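Hemolysin-related protein (Vibrio cholerae serotype O1, PDB 6MLT) is a secreted biofilm matrix protein that binds calcium and probably helps biofilms adhere through a carbohydrate-binding lectin domain. Local coordinates at residues A298-T303 and V429-G434; G323-A328 and K423-A428; H25-Q30 and T61-K66; S20-H25 and Y72-S77. One frame throughout, in Å; residues are numbered along the deposited sequence.

The chain from the N terminus first enters contact 4 at 20-25 and then, sharing H25, contact 3 at 25-30. Contact 3 closes first, at 61-66, and contact 4 after it, at 72-77, so contact 3 lies within contact 4. Both reach the sheet that holds strands 28-30, 56-63 and 71-76. Much later the chain opens contact 1 at 298-303 and contact 2 at 323-328. Contact 2 closes at 423-428, before contact 1 closes at 429-434. This nested pair ties strand 295-301 to 428-435, and strand 326-330 to the loop before 428-435, within the beta-prism lectin domain. Y302 N meets N427 O where contacts 1 and 2 touch. The two pairs lie on opposite sides of the chain's centre.

Contact 1. Residues A298-T303 and V429-G434; sequences AVYGYT and VQFLVG
V429 and Y300 form an antiparallel hydrogen-bonded pair. Y300 N donates to V429 O over 2.8 Å, almost straight at 175°. V429 N returns a bond of 2.9 Å to Y300 O. The two side chains stand on the same face of the sheet but meet only loosely, with Y300 CB 4.3 Å from V429 CG2. The next residue, Q430, has its CG anti to the backbone N (chi1 175°), which sets CG 3.6 Å from A298 O. Its chain runs on extended and crosses V299 obliquely. V299 CG2 comes within 3.7 Å of Q430 NE2. The amide is held at both ends by residues outside the pair: NE2 bonds to S297 O, and N411 ND2 bonds to OE1. F431 follows with an aromatic contact. Y300 CE2 approaches the edge of the F431 ring, 3.8 Å from F431 CE2, and the side chains cross at about a right angle. Both rings also touch V357 of strand 352-359, from another sheet of the beta prism. The contact thus joins edge strand 295-301 to strand 428-435, the first and last of this sheet in chain order. The backbone pair of Y300 and V429 is satisfied by its own two bonds, and the Q430 amide by S297 and N411, while Y300 and F431 give apolar packing to the prism interior.

Contact 2. Residues G323-A328 and K423-A428; sequences GAVVDA and KQQVNA. With FLC (citrate anion), chain I.
V426 N donates to V326 O over 2.9 Å, at 162°, and this bond joins the two backbones. The same oxygen lies 3.4 Å from Q425 CB. Q425 CA makes a weaker CA-H...O contact with D327 O, at 3.5 Å. Beside the bond, V326 CG1 packs on V426 CG2 at 3.9 Å. V325 has its side chain across that of Q425 at about a right angle. The touching backbones run 90° apart, so the pairing is local. Segment 323-328 enters strand 326-330 of one beta-prism sheet. Segment 423-428 is the loop that leads into strand 428-435 of another. Each contains a classic beta bulge: D327 and A328 both face R321, and N427 and A428 both face W413.

A citrate, probably from the crystallisation liquor, spans both segments. One carboxylate is gripped by two backbone amides: A324 N donates to citrate OG2 at 2.9 Å, and V325 N to citrate OG1 at 3.1 Å, nearly straight at 173°. D327 OD2 lies 2.7 Å from citrate OG1, so one of the two acids probably holds a proton. From the loop, K423 NZ bonds to citrate OA2 at 2.8 Å.

Further out, V370 packs on both V326 and V426. S414 OG bonds to Q425 O, and S390 OG bonds to A324 O. The N427 side chain is held by Y368 O and K415 N.

Contact 3. Residues H25-Q30 and T61-K66; sequences HPESNQ and TFEGNK
Q30 and F62 face each other as an antiparallel hydrogen-bonded pair. Q30 N donates to F62 O at 2.9 Å, and F62 N to Q30 O at 2.9 Å. N29 also faces F62, which makes a classic beta bulge. F62 CG sits between its backbone N and carbonyl carbon (chi1 62°). Q30 CB stands over the ring face in a CH-pi contact, 3.5 Å from the centroid of F62 and 16° off the normal.

The polar ends are mostly satisfied. S28 OG and T61 OG1 share a hydrogen bond of 2.8 Å, in which either may donate. T61 OG1 also receives R74 NE, and S28 O receives R74 NH2. Q30 OE1 accepts from D543 N, while Q30 NE2 donates to N29 OD1 at 3.2 Å from above the plane of that carbonyl. A water links the segments further, donating to N29 OD1 and accepting from G64 N. G64 O is buried here and has no partner in the model.

The stem of E27 lies against the carboxylate of E63, with E27 CG 3.4 Å from E63 CD. The two carboxylates, probably both charged, keep their oxygens out of contact. H25 ND1 donates to the syn lone pair of E27 OE2 at 2.8 Å, which would help to hold the E27 carboxylate.

The N-to-C directions of 28-30 and 61-63 are 104° apart. Strand 28-30 is a short, weakly bonded addition at the end of strand 56-63. Strand 56-63 also pairs with 71-76, where T61 bonds to Y72, in an antiparallel sheet that is probably a beta-propeller blade.

Contact 4. Residues S20-H25 and Y72-S77; sequences STSVFH and YIRALS
F24 O is gripped end-on by both terminal nitrogens of R74. NH2 donates to F24 O at 2.9 Å and NH1 donates to it at 3.0 Å, with the oxygen in the guanidinium plane. R74 NH2 also makes a weak bond to H25 O at 3.0 Å. The arginine chain is extended from CG to NE, so its flat end reaches the backbone of the loop. The guanidinium is held from elsewhere too: NH1 forms a salt bridge with E83, and T61 and S28 add to the grip. The bonds probably fix its rotation, and the E83 carboxylate probably balances its charge. E83 also bonds to S22 OG. That hydroxyl accepts from F24 N at 2.9 Å, an ST turn that shapes the loop.

The rings form an aromatic cluster. F24 points its edge at the face of Y72, a T-shaped pair with planes at 73° and centroids 5.3 Å apart. F24 CE2 is the atom over that face, toward the rim. H25 makes an offset stack with Y72, centroids 4.3 Å apart and planes at 23°. Y72 CE2 lies over the centre of the H25 ring. R74 NH1 comes to the edge of the F24 ring, 3.7 Å from F24 CD2.

The loop 20-25 leads from strand 13-19 to strand 28-30. It lies against strand 71-76, which pairs with strands 56-63 and 93-94 in what is probably one blade of a beta propeller. Y87 stacks on F24, and W19 of strand 13-19 touches R74.

Contact 1. Residues A298-T303 and V429-G434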
loop_
_atom_site.group_PDB
_atom_site.type_symbol
_atom_site.label_atom_id
_atom_site.label_comp_id
_atom_site.label_asym_id
_atom_site.label_seq_id
_atom_site.Cartn_x
_atom_site.Cartn_y
_atom_site.Cartn_z
ATOM N N ALA A 298 16.091 2.541 36.838
ATOM C CA ALA A 298 15.618 2.224 38.173
ATOM C C ALA A 298 14.290 2.941 38.428
ATOM O O ALA A 298 13.847 3.789 37.646
ATOM C CB ALA A 298 16.655 2.627 39.221
ATOM N N VAL A 299 13.646 2.582 39.534
ATOM C CA VAL A 299 12.434 3.259 39.987
ATOM C C VAL A 299 12.842 4.446 40.844
ATOM O O VAL A 299 13.624 4.300 41.792
ATOM C CB VAL A 299 11.526 2.300 40.776
ATOM C CG1 VAL A 299 10.280 3.030 41.273
ATOM C CG2 VAL A 299 11.135 1.108 39.913
ATOM N N TYR A 300 12.311 5.621 40.521
ATOM C CA TYR A 300 12.603 6.848 41.255
ATOM C C TYR A 300 11.341 7.324 41.963
ATOM O O TYR A 300 10.340 7.637 41.311
ATOM C CB TYR A 300 13.134 7.924 40.308
ATOM C CG TYR A 300 14.252 7.430 39.421
ATOM C CD1 TYR A 300 15.498 7.114 39.951
ATOM C CD2 TYR A 300 14.057 7.262 38.056
ATOM C CE1 TYR A 300 16.520 6.648 39.146
ATOM C CE2 TYR A 300 15.074 6.800 37.243
ATOM C CZ TYR A 300 16.302 6.497 37.795
ATOM O OH TYR A 300 17.317 6.038 36.995
ATOM N N GLY A 301 11.382 7.379 43.295
ATOM C CA GLY A 301 10.270 7.894 44.069
ATOM C C GLY A 301 9.740 6.866 45.056
ATOM O O GLY A 301 10.495 6.050 45.598
ATOM N N TYR A 302 8.428 6.912 45.276
ATOM C CA TYR A 302 7.783 6.232 46.398
ATOM C C TYR A 302 6.623 5.397 45.870
ATOM O O TYR A 302 5.640 5.946 45.360
ATOM C CB TYR A 302 7.314 7.264 47.425
ATOM C CG TYR A 302 8.428 8.214 47.807
ATOM C CD1 TYR A 302 8.689 9.352 47.053
ATOM C CD2 TYR A 302 9.239 7.951 48.903
ATOM C CE1 TYR A 302 9.715 10.205 47.390
ATOM C CE2 TYR A 302 10.271 8.795 49.244
ATOM C CZ TYR A 302 10.507 9.921 48.486
ATOM O OH TYR A 302 11.533 10.765 48.829
ATOM N N THR A 303 6.739 4.075 45.993
ATOM C CA THR A 303 5.789 3.140 45.401
ATOM C C THR A 303 4.746 2.636 46.390
ATOM O O THR A 303 3.833 1.909 45.980
ATOM C CB THR A 303 6.532 1.929 44.820
ATOM O OG1 THR A 303 7.321 1.321 45.851
ATOM C CG2 THR A 303 7.440 2.346 43.665
ATOM N N VAL A 429 8.382 7.120 39.302
ATOM C CA VAL A 429 8.488 6.956 37.859
ATOM C C VAL A 429 9.648 6.034 37.519
ATOM O O VAL A 429 10.603 5.876 38.284
ATOM C CB VAL A 429 8.671 8.300 37.115
ATOM C CG1 VAL A 429 7.453 9.169 37.281
ATOM C CG2 VAL A 429 9.920 9.018 37.615
ATOM N N GLN A 430 9.555 5.446 36.333
ATOM C CA GLN A 430 10.584 4.579 35.786
ATOM C C GLN A 430 10.517 4.705 34.275
ATOM O O GLN A 430 9.425 4.723 33.704
ATOM C CB GLN A 430 10.381 3.127 36.233
ATOM C CG GLN A 430 11.340 2.124 35.621
ATOM C CD GLN A 430 11.094 0.720 36.143
ATOM O OE1 GLN A 430 9.949 0.275 36.244
ATOM N NE2 GLN A 430 12.165 0.024 36.503
ATOM N N PHE A 431 11.676 4.811 33.637
ATOM C CA PHE A 431 11.748 5.075 32.207
ATOM C C PHE A 431 12.001 3.789 31.435
ATOM O O PHE A 431 12.832 2.969 31.831
ATOM C CB PHE A 431 12.842 6.095 31.905
ATOM C CG PHE A 431 12.682 7.368 32.668
ATOM C CD1 PHE A 431 11.724 8.295 32.292
ATOM C CD2 PHE A 431 13.456 7.625 33.782
ATOM C CE1 PHE A 431 11.555 9.466 33.010
ATOM C CE2 PHE A 431 13.294 8.797 34.505
ATOM C CZ PHE A 431 12.341 9.715 34.114
ATOM N N LEU A 432 11.279 3.635 30.327
ATOM C CA LEU A 432 11.369 2.474 29.451
ATOM C C LEU A 432 12.001 2.893 28.130
ATOM O O LEU A 432 11.568 3.876 27.516
ATOM C CB LEU A 432 9.982 1.881 29.205
ATOM C CG LEU A 432 9.116 1.689 30.451
ATOM C CD1 LEU A 432 7.701 1.283 30.078
ATOM C CD2 LEU A 432 9.747 0.660 31.375
ATOM N N VAL A 433 13.010 2.139 27.688
ATOM C CA VAL A 433 13.792 2.480 26.506
ATOM C C VAL A 433 13.904 1.256 25.598
ATOM O O VAL A 433 13.648 0.122 26.005
ATOM C CB VAL A 433 15.196 2.998 26.875
ATOM C CG1 VAL A 433 15.091 4.262 27.736
ATOM C CG2 VAL A 433 15.988 1.920 27.605
ATOM N N GLY A 434 14.325 1.505 24.358
ATOM C CA GLY A 434 14.527 0.440 23.391
ATOM C C GLY A 434 15.438 0.873 22.264
ATOM O O GLY A 434 15.561 2.064 21.959
#

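Contact 2. Residues G323-A328 and K423-A428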
loop_
_atom_site.group_PDB
_atom_site.type_symbol
_atom_site.label_atom_id
_atom_site.label_comp_id
_atom_site.label_asym_id
_atom_site.label_seq_id
_atom_site.Cartn_x
_atom_site.Cartn_y
_atom_site.Cartn_z
ATOM N N GLY A 323 2.176 21.238 37.943
ATOM C CA GLY A 323 2.200 22.600 38.432
ATOM C C GLY A 323 3.417 22.788 39.309
ATOM O O GLY A 323 4.545 22.844 38.807
ATOM N N ALA A 324 3.205 22.861 40.624
ATOM C CA ALA A 324 4.325 22.820 41.553
ATOM C C ALA A 324 5.031 21.472 41.503
ATOM O O ALA A 324 6.246 21.395 41.728
ATOM C CB ALA A 324 3.838 23.111 42.972
ATOM N N VAL A 325 4.293 20.403 41.220
ATOM C CA VAL A 325 4.826 19.050 41.192
ATOM C C VAL A 325 4.282 18.348 39.951
ATOM O O VAL A 325 3.538 18.933 39.160
ATOM C CB VAL A 325 4.493 18.263 42.478
ATOM C CG1 VAL A 325 5.103 18.971 43.694
ATOM C CG2 VAL A 325 2.981 18.080 42.652
ATOM N N VAL A 326 4.693 17.098 39.760
ATOM C CA VAL A 326 4.270 16.308 38.609
ATOM C C VAL A 326 2.993 15.574 39.000
ATOM O O VAL A 326 3.009 14.698 39.866
ATOM C CB VAL A 326 5.366 15.332 38.161
ATOM C CG1 VAL A 326 4.884 14.493 36.996
ATOM C CG2 VAL A 326 6.621 16.088 37.763
ATOM N N ASP A 327 1.884 15.925 38.355
ATOM C CA ASP A 327 0.565 15.474 38.780
ATOM C C ASP A 327 0.062 14.256 38.026
ATOM O O ASP A 327 -0.547 13.376 38.638
ATOM C CB ASP A 327 -0.437 16.617 38.638
ATOM C CG ASP A 327 -0.075 17.787 39.522
ATOM O OD1 ASP A 327 0.072 17.571 40.749
ATOM O OD2 ASP A 327 0.117 18.897 38.991
ATOM N N ALA A 328 0.299 14.173 36.720
ATOM C CA ALA A 328 -0.205 13.040 35.962
ATOM C C ALA A 328 0.596 12.885 34.681
ATOM O O ALA A 328 1.130 13.856 34.139
ATOM C CB ALA A 328 -1.693 13.194 35.639
ATOM N N LYS A 423 -5.421 16.468 44.628
ATOM C CA LYS A 423 -4.135 16.456 45.309
ATOM C C LYS A 423 -3.333 15.192 45.037
ATOM O O LYS A 423 -2.182 15.099 45.478
ATOM C CB LYS A 423 -4.328 16.636 46.822
ATOM C CG LYS A 423 -4.751 18.050 47.236
ATOM C CD LYS A 423 -3.723 19.101 46.815
ATOM C CE LYS A 423 -4.093 20.494 47.306
ATOM N NZ LYS A 423 -3.140 21.534 46.807
ATOM N N GLN A 424 -3.889 14.223 44.316
ATOM C CA GLN A 424 -3.090 13.076 43.910
ATOM C C GLN A 424 -2.020 13.527 42.920
ATOM O O GLN A 424 -2.189 14.516 42.203
ATOM C CB GLN A 424 -3.987 11.993 43.302
ATOM C CG GLN A 424 -4.923 11.348 44.318
ATOM C CD GLN A 424 -5.968 10.445 43.691
ATOM O OE1 GLN A 424 -5.826 10.007 42.548
ATOM N NE2 GLN A 424 -7.031 10.164 44.440
ATOM N N GLN A 425 -0.891 12.821 42.907
ATOM C CA GLN A 425 0.208 13.190 42.021
ATOM C C GLN A 425 0.974 11.937 41.625
ATOM O O GLN A 425 0.642 10.824 42.043
ATOM C CB GLN A 425 1.141 14.215 42.683
ATOM C CG GLN A 425 1.931 13.678 43.873
ATOM C CD GLN A 425 3.152 14.530 44.179
ATOM O OE1 GLN A 425 4.164 14.458 43.477
ATOM N NE2 GLN A 425 3.052 15.361 45.202
ATOM N N VAL A 426 2.005 12.125 40.804
ATOM C CA VAL A 426 2.918 11.041 40.468
ATOM C C VAL A 426 3.882 10.845 41.631
ATOM O O VAL A 426 4.638 11.759 41.987
ATOM C CB VAL A 426 3.670 11.334 39.165
ATOM C CG1 VAL A 426 4.730 10.284 38.911
ATOM C CG2 VAL A 426 2.687 11.390 38.002
ATOM N N ASN A 427 3.873 9.646 42.217
ATOM C CA ASN A 427 4.707 9.367 43.374
ATOM C C ASN A 427 5.996 8.631 43.029
ATOM O O ASN A 427 6.970 8.736 43.788
ATOM C CB ASN A 427 3.913 8.568 44.408
ATOM C CG ASN A 427 2.684 9.326 44.899
ATOM O OD1 ASN A 427 1.555 9.038 44.498
ATOM N ND2 ASN A 427 2.908 10.317 45.754
ATOM N N ALA A 428 6.032 7.903 41.915
ATOM C CA ALA A 428 7.267 7.298 41.438
ATOM C C ALA A 428 7.202 7.167 39.927
ATOM O O ALA A 428 6.121 7.079 39.336
ATOM C CB ALA A 428 7.523 5.929 42.075
HETATM C CAC FLC I . -4.412 21.134 43.022
HETATM C CA FLC I . -3.226 20.454 42.347
HETATM C CB FLC I . -2.024 21.384 42.183
HETATM C CBC FLC I . -1.372 21.547 43.555
HETATM C CG FLC I . -1.078 20.701 41.192
HETATM C CGC FLC I . 0.343 21.270 41.198
HETATM O OA1 FLC I . -5.440 21.374 42.342
HETATM O OA2 FLC I . -4.383 21.443 44.245
HETATM O OB1 FLC I . -1.375 22.677 44.120
HETATM O OB2 FLC I . -0.852 20.545 44.117
HETATM O OG1 FLC I . 1.277 20.574 40.707
HETATM O OG2 FLC I . 0.588 22.417 41.669
HETATM O OHB FLC I . -2.418 22.643 41.702
#

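Contact 3. Residues H25-Q30 and T61-K66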
loop_
_atom_site.group_PDB
_atom_site.type_symbol
_atom_site.label_atom_id
_atom_site.label_comp_id
_atom_site.label_asym_id
_atom_site.label_seq_id
_atom_site.Cartn_x
_atom_site.Cartn_y
_atom_site.Cartn_z
ATOM N N HIS A 25 -16.304 -15.947 -30.680
ATOM C CA HIS A 25 -15.077 -15.451 -31.294
ATOM C C HIS A 25 -13.891 -16.324 -30.899
ATOM O O HIS A 25 -13.008 -15.885 -30.148
ATOM C CB HIS A 25 -14.839 -13.990 -30.906
ATOM C CG HIS A 25 -15.734 -13.032 -31.628
ATOM N ND1 HIS A 25 -15.510 -12.644 -32.931
ATOM C CD2 HIS A 25 -16.867 -12.404 -31.238
ATOM C CE1 HIS A 25 -16.464 -11.810 -33.310
ATOM N NE2 HIS A 25 -17.299 -11.646 -32.301
ATOM N N PRO A 26 -13.834 -17.566 -31.392
ATOM C CA PRO A 26 -12.723 -18.451 -31.006
ATOM C C PRO A 26 -11.360 -17.899 -31.382
ATOM O O PRO A 26 -10.367 -18.247 -30.733
ATOM C CB PRO A 26 -13.035 -19.760 -31.752
ATOM C CG PRO A 26 -13.984 -19.388 -32.831
ATOM C CD PRO A 26 -14.784 -18.229 -32.299
ATOM N N GLU A 27 -11.280 -17.046 -32.405
ATOM C CA GLU A 27 -9.998 -16.479 -32.806
ATOM C C GLU A 27 -9.456 -15.480 -31.789
ATOM O O GLU A 27 -8.255 -15.190 -31.810
ATOM C CB GLU A 27 -10.122 -15.798 -34.168
ATOM C CG GLU A 27 -10.778 -14.408 -34.158
ATOM C CD GLU A 27 -12.286 -14.444 -33.885
ATOM O OE1 GLU A 27 -12.876 -15.546 -33.835
ATOM O OE2 GLU A 27 -12.878 -13.354 -33.720
ATOM N N SER A 28 -10.306 -14.931 -30.923
ATOM C CA SER A 28 -9.895 -13.916 -29.950
ATOM C C SER A 28 -9.531 -14.647 -28.667
ATOM O O SER A 28 -10.354 -14.812 -27.766
ATOM C CB SER A 28 -11.007 -12.899 -29.727
ATOM O OG SER A 28 -10.619 -11.906 -28.793
ATOM N N ASN A 29 -8.281 -15.107 -28.583
ATOM C CA ASN A 29 -7.898 -15.977 -27.477
ATOM C C ASN A 29 -6.521 -15.643 -26.909
ATOM O O ASN A 29 -5.943 -16.470 -26.193
ATOM C CB ASN A 29 -7.921 -17.441 -27.927
ATOM C CG ASN A 29 -7.010 -17.694 -29.101
ATOM O OD1 ASN A 29 -6.259 -16.814 -29.515
ATOM N ND2 ASN A 29 -7.063 -18.902 -29.640
ATOM N N GLN A 30 -5.983 -14.465 -27.211
ATOM C CA GLN A 30 -4.708 -13.993 -26.680
ATOM C C GLN A 30 -4.975 -12.963 -25.592
ATOM O O GLN A 30 -5.918 -12.174 -25.700
ATOM C CB GLN A 30 -3.861 -13.350 -27.783
ATOM C CG GLN A 30 -3.698 -14.180 -29.052
ATOM C CD GLN A 30 -2.717 -15.324 -28.876
ATOM O OE1 GLN A 30 -1.610 -15.135 -28.376
ATOM N NE2 GLN A 30 -3.122 -16.520 -29.284
ATOM N N THR A 61 -9.488 -10.179 -24.464
ATOM C CA THR A 61 -8.857 -11.085 -25.414
ATOM C C THR A 61 -8.745 -10.438 -26.792
ATOM O O THR A 61 -9.621 -9.670 -27.207
ATOM C CB THR A 61 -9.640 -12.402 -25.533
ATOM O OG1 THR A 61 -10.967 -12.150 -26.028
ATOM C CG2 THR A 61 -9.737 -13.087 -24.186
ATOM N N PHE A 62 -7.661 -10.760 -27.506
ATOM C CA PHE A 62 -7.444 -10.285 -28.870
ATOM C C PHE A 62 -6.980 -11.434 -29.758
ATOM O O PHE A 62 -6.589 -12.504 -29.284
ATOM C CB PHE A 62 -6.422 -9.136 -28.918
ATOM C CG PHE A 62 -5.052 -9.514 -28.444
ATOM C CD1 PHE A 62 -4.727 -9.438 -27.099
ATOM C CD2 PHE A 62 -4.076 -9.923 -29.342
ATOM C CE1 PHE A 62 -3.457 -9.773 -26.656
ATOM C CE2 PHE A 62 -2.807 -10.263 -28.902
ATOM C CZ PHE A 62 -2.499 -10.184 -27.559
ATOM N N GLU A 63 -7.015 -11.184 -31.066
ATOM C CA GLU A 63 -6.659 -12.172 -32.074
ATOM C C GLU A 63 -5.249 -11.921 -32.585
ATOM O O GLU A 63 -4.871 -10.777 -32.852
ATOM C CB GLU A 63 -7.635 -12.129 -33.254
ATOM C CG GLU A 63 -7.299 -13.131 -34.358
ATOM C CD GLU A 63 -8.080 -12.899 -35.644
ATOM O OE1 GLU A 63 -8.742 -11.847 -35.774
ATOM O OE2 GLU A 63 -8.015 -13.778 -36.530
ATOM N N GLY A 64 -4.492 -13.003 -32.743
ATOM C CA GLY A 64 -3.184 -12.916 -33.378
ATOM C C GLY A 64 -2.301 -11.880 -32.720
ATOM O O GLY A 64 -2.114 -11.877 -31.500
ATOM N N ASN A 65 -1.730 -10.990 -33.534
ATOM C CA ASN A 65 -0.876 -9.923 -33.033
ATOM C C ASN A 65 -1.602 -8.581 -32.973
ATOM O O ASN A 65 -0.950 -7.535 -32.934
ATOM C CB ASN A 65 0.378 -9.802 -33.899
ATOM C CG ASN A 65 0.077 -9.327 -35.309
ATOM O OD1 ASN A 65 -1.064 -9.016 -35.650
ATOM N ND2 ASN A 65 1.110 -9.261 -36.136
ATOM N N LYS A 66 -2.934 -8.594 -32.960
ATOM C CA LYS A 66 -3.732 -7.370 -33.081
ATOM C C LYS A 66 -4.065 -6.752 -31.730
ATOM O O LYS A 66 -5.180 -6.269 -31.513
ATOM C CB LYS A 66 -5.009 -7.668 -33.865
HETATM O O HOH W 1 -5.285 -15.736 -32.041
#

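Contact 4. Residues S20-H25 and Y72-S77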
loop_
_atom_site.group_PDB
_atom_site.type_symbol
_atom_site.label_atom_id
_atom_site.label_comp_id
_atom_site.label_asym_id
_atom_site.label_seq_id
_atom_site.Cartn_x
_atom_site.Cartn_y
_atom_site.Cartn_z
ATOM N N SER A 20 -8.508 -21.134 -22.853
ATOM C CA SER A 20 -7.757 -20.873 -24.075
ATOM C C SER A 20 -8.629 -20.752 -25.309
ATOM O O SER A 20 -8.104 -20.421 -26.377
ATOM C CB SER A 20 -6.721 -21.979 -24.310
ATOM O OG SER A 20 -5.754 -21.985 -23.272
ATOM N N THR A 21 -9.931 -20.990 -25.208
ATOM C CA THR A 21 -10.781 -20.989 -26.386
ATOM C C THR A 21 -12.221 -20.743 -25.968
ATOM O O THR A 21 -12.582 -20.882 -24.798
ATOM C CB THR A 21 -10.674 -22.309 -27.153
ATOM O OG1 THR A 21 -11.550 -22.267 -28.284
ATOM C CG2 THR A 21 -11.049 -23.482 -26.256
ATOM N N SER A 22 -13.042 -20.397 -26.955
ATOM C CA SER A 22 -14.433 -20.049 -26.718
ATOM C C SER A 22 -15.216 -20.292 -27.998
ATOM O O SER A 22 -14.661 -20.229 -29.095
ATOM C CB SER A 22 -14.568 -18.585 -26.283
ATOM O OG SER A 22 -15.927 -18.194 -26.166
ATOM N N VAL A 23 -16.509 -20.579 -27.843
ATOM C CA VAL A 23 -17.399 -20.589 -28.997
ATOM C C VAL A 23 -17.751 -19.175 -29.437
ATOM O O VAL A 23 -18.178 -18.976 -30.579
ATOM C CB VAL A 23 -18.684 -21.379 -28.703
ATOM C CG1 VAL A 23 -18.342 -22.806 -28.306
ATOM C CG2 VAL A 23 -19.502 -20.691 -27.619
ATOM N N PHE A 24 -17.585 -18.186 -28.561
ATOM C CA PHE A 24 -17.763 -16.784 -28.922
ATOM C C PHE A 24 -16.415 -16.241 -29.382
ATOM O O PHE A 24 -15.489 -16.099 -28.575
ATOM C CB PHE A 24 -18.307 -15.990 -27.739
ATOM C CG PHE A 24 -18.488 -14.531 -28.023
ATOM C CD1 PHE A 24 -19.528 -14.096 -28.820
ATOM C CD2 PHE A 24 -17.622 -13.594 -27.484
ATOM C CE1 PHE A 24 -19.698 -12.753 -29.086
ATOM C CE2 PHE A 24 -17.788 -12.241 -27.748
ATOM C CZ PHE A 24 -18.828 -11.827 -28.548
ATOM N N HIS A 25 -16.304 -15.947 -30.680
ATOM C CA HIS A 25 -15.077 -15.451 -31.294
ATOM C C HIS A 25 -13.891 -16.324 -30.899
ATOM O O HIS A 25 -13.008 -15.885 -30.148
ATOM C CB HIS A 25 -14.839 -13.990 -30.906
ATOM C CG HIS A 25 -15.734 -13.032 -31.628
ATOM N ND1 HIS A 25 -15.510 -12.644 -32.931
ATOM C CD2 HIS A 25 -16.867 -12.404 -31.238
ATOM C CE1 HIS A 25 -16.464 -11.810 -33.310
ATOM N NE2 HIS A 25 -17.299 -11.646 -32.301
ATOM N N TYR A 72 -12.095 -8.279 -26.778
ATOM C CA TYR A 72 -13.362 -8.550 -26.108
ATOM C C TYR A 72 -13.141 -8.722 -24.615
ATOM O O TYR A 72 -12.229 -9.438 -24.198
ATOM C CB TYR A 72 -14.040 -9.801 -26.676
ATOM C CG TYR A 72 -14.613 -9.581 -28.054
ATOM C CD1 TYR A 72 -15.786 -8.858 -28.229
ATOM C CD2 TYR A 72 -13.971 -10.075 -29.185
ATOM C CE1 TYR A 72 -16.307 -8.637 -29.491
ATOM C CE2 TYR A 72 -14.490 -9.861 -30.456
ATOM C CZ TYR A 72 -15.654 -9.142 -30.599
ATOM O OH TYR A 72 -16.168 -8.924 -31.852
ATOM N N ILE A 73 -13.989 -8.077 -23.817
ATOM C CA ILE A 73 -14.015 -8.330 -22.381
ATOM C C ILE A 73 -14.678 -9.674 -22.132
ATOM O O ILE A 73 -15.765 -9.951 -22.654
ATOM C CB ILE A 73 -14.765 -7.215 -21.640
ATOM C CG1 ILE A 73 -14.155 -5.850 -21.959
ATOM C CG2 ILE A 73 -14.744 -7.468 -20.136
ATOM C CD1 ILE A 73 -14.988 -4.670 -21.431
ATOM N N ARG A 74 -14.030 -10.511 -21.326
ATOM C CA ARG A 74 -14.558 -11.820 -20.975
ATOM C C ARG A 74 -14.475 -12.019 -19.471
ATOM O O ARG A 74 -13.476 -11.657 -18.845
ATOM C CB ARG A 74 -13.786 -12.946 -21.668
ATOM C CG ARG A 74 -13.772 -12.888 -23.186
ATOM C CD ARG A 74 -13.186 -14.189 -23.739
ATOM N NE ARG A 74 -12.908 -14.158 -25.176
ATOM C CZ ARG A 74 -13.660 -14.722 -26.118
ATOM N NH1 ARG A 74 -14.783 -15.355 -25.808
ATOM N NH2 ARG A 74 -13.289 -14.647 -27.389
ATOM N N ALA A 75 -15.522 -12.607 -18.903
ATOM C CA ALA A 75 -15.565 -12.954 -17.489
ATOM C C ALA A 75 -15.450 -14.465 -17.338
ATOM O O ALA A 75 -16.243 -15.213 -17.923
ATOM C CB ALA A 75 -16.855 -12.456 -16.838
ATOM N N LEU A 76 -14.482 -14.906 -16.537
ATOM C CA LEU A 76 -14.181 -16.322 -16.344
ATOM C C LEU A 76 -14.467 -16.734 -14.906
ATOM O O LEU A 76 -14.025 -16.068 -13.963
ATOM C CB LEU A 76 -12.718 -16.614 -16.674
ATOM C CG LEU A 76 -12.240 -16.100 -18.030
ATOM C CD1 LEU A 76 -10.769 -16.445 -18.251
ATOM C CD2 LEU A 76 -13.112 -16.666 -19.143
ATOM N N SER A 77 -15.174 -17.850 -14.741
ATOM C CA SER A 77 -15.535 -18.318 -13.409
ATOM C C SER A 77 -14.294 -18.683 -12.606
ATOM O O SER A 77 -13.422 -19.414 -13.085
ATOM C CB SER A 77 -16.453 -19.534 -13.514
ATOM O OG SER A 77 -16.727 -20.053 -12.223
#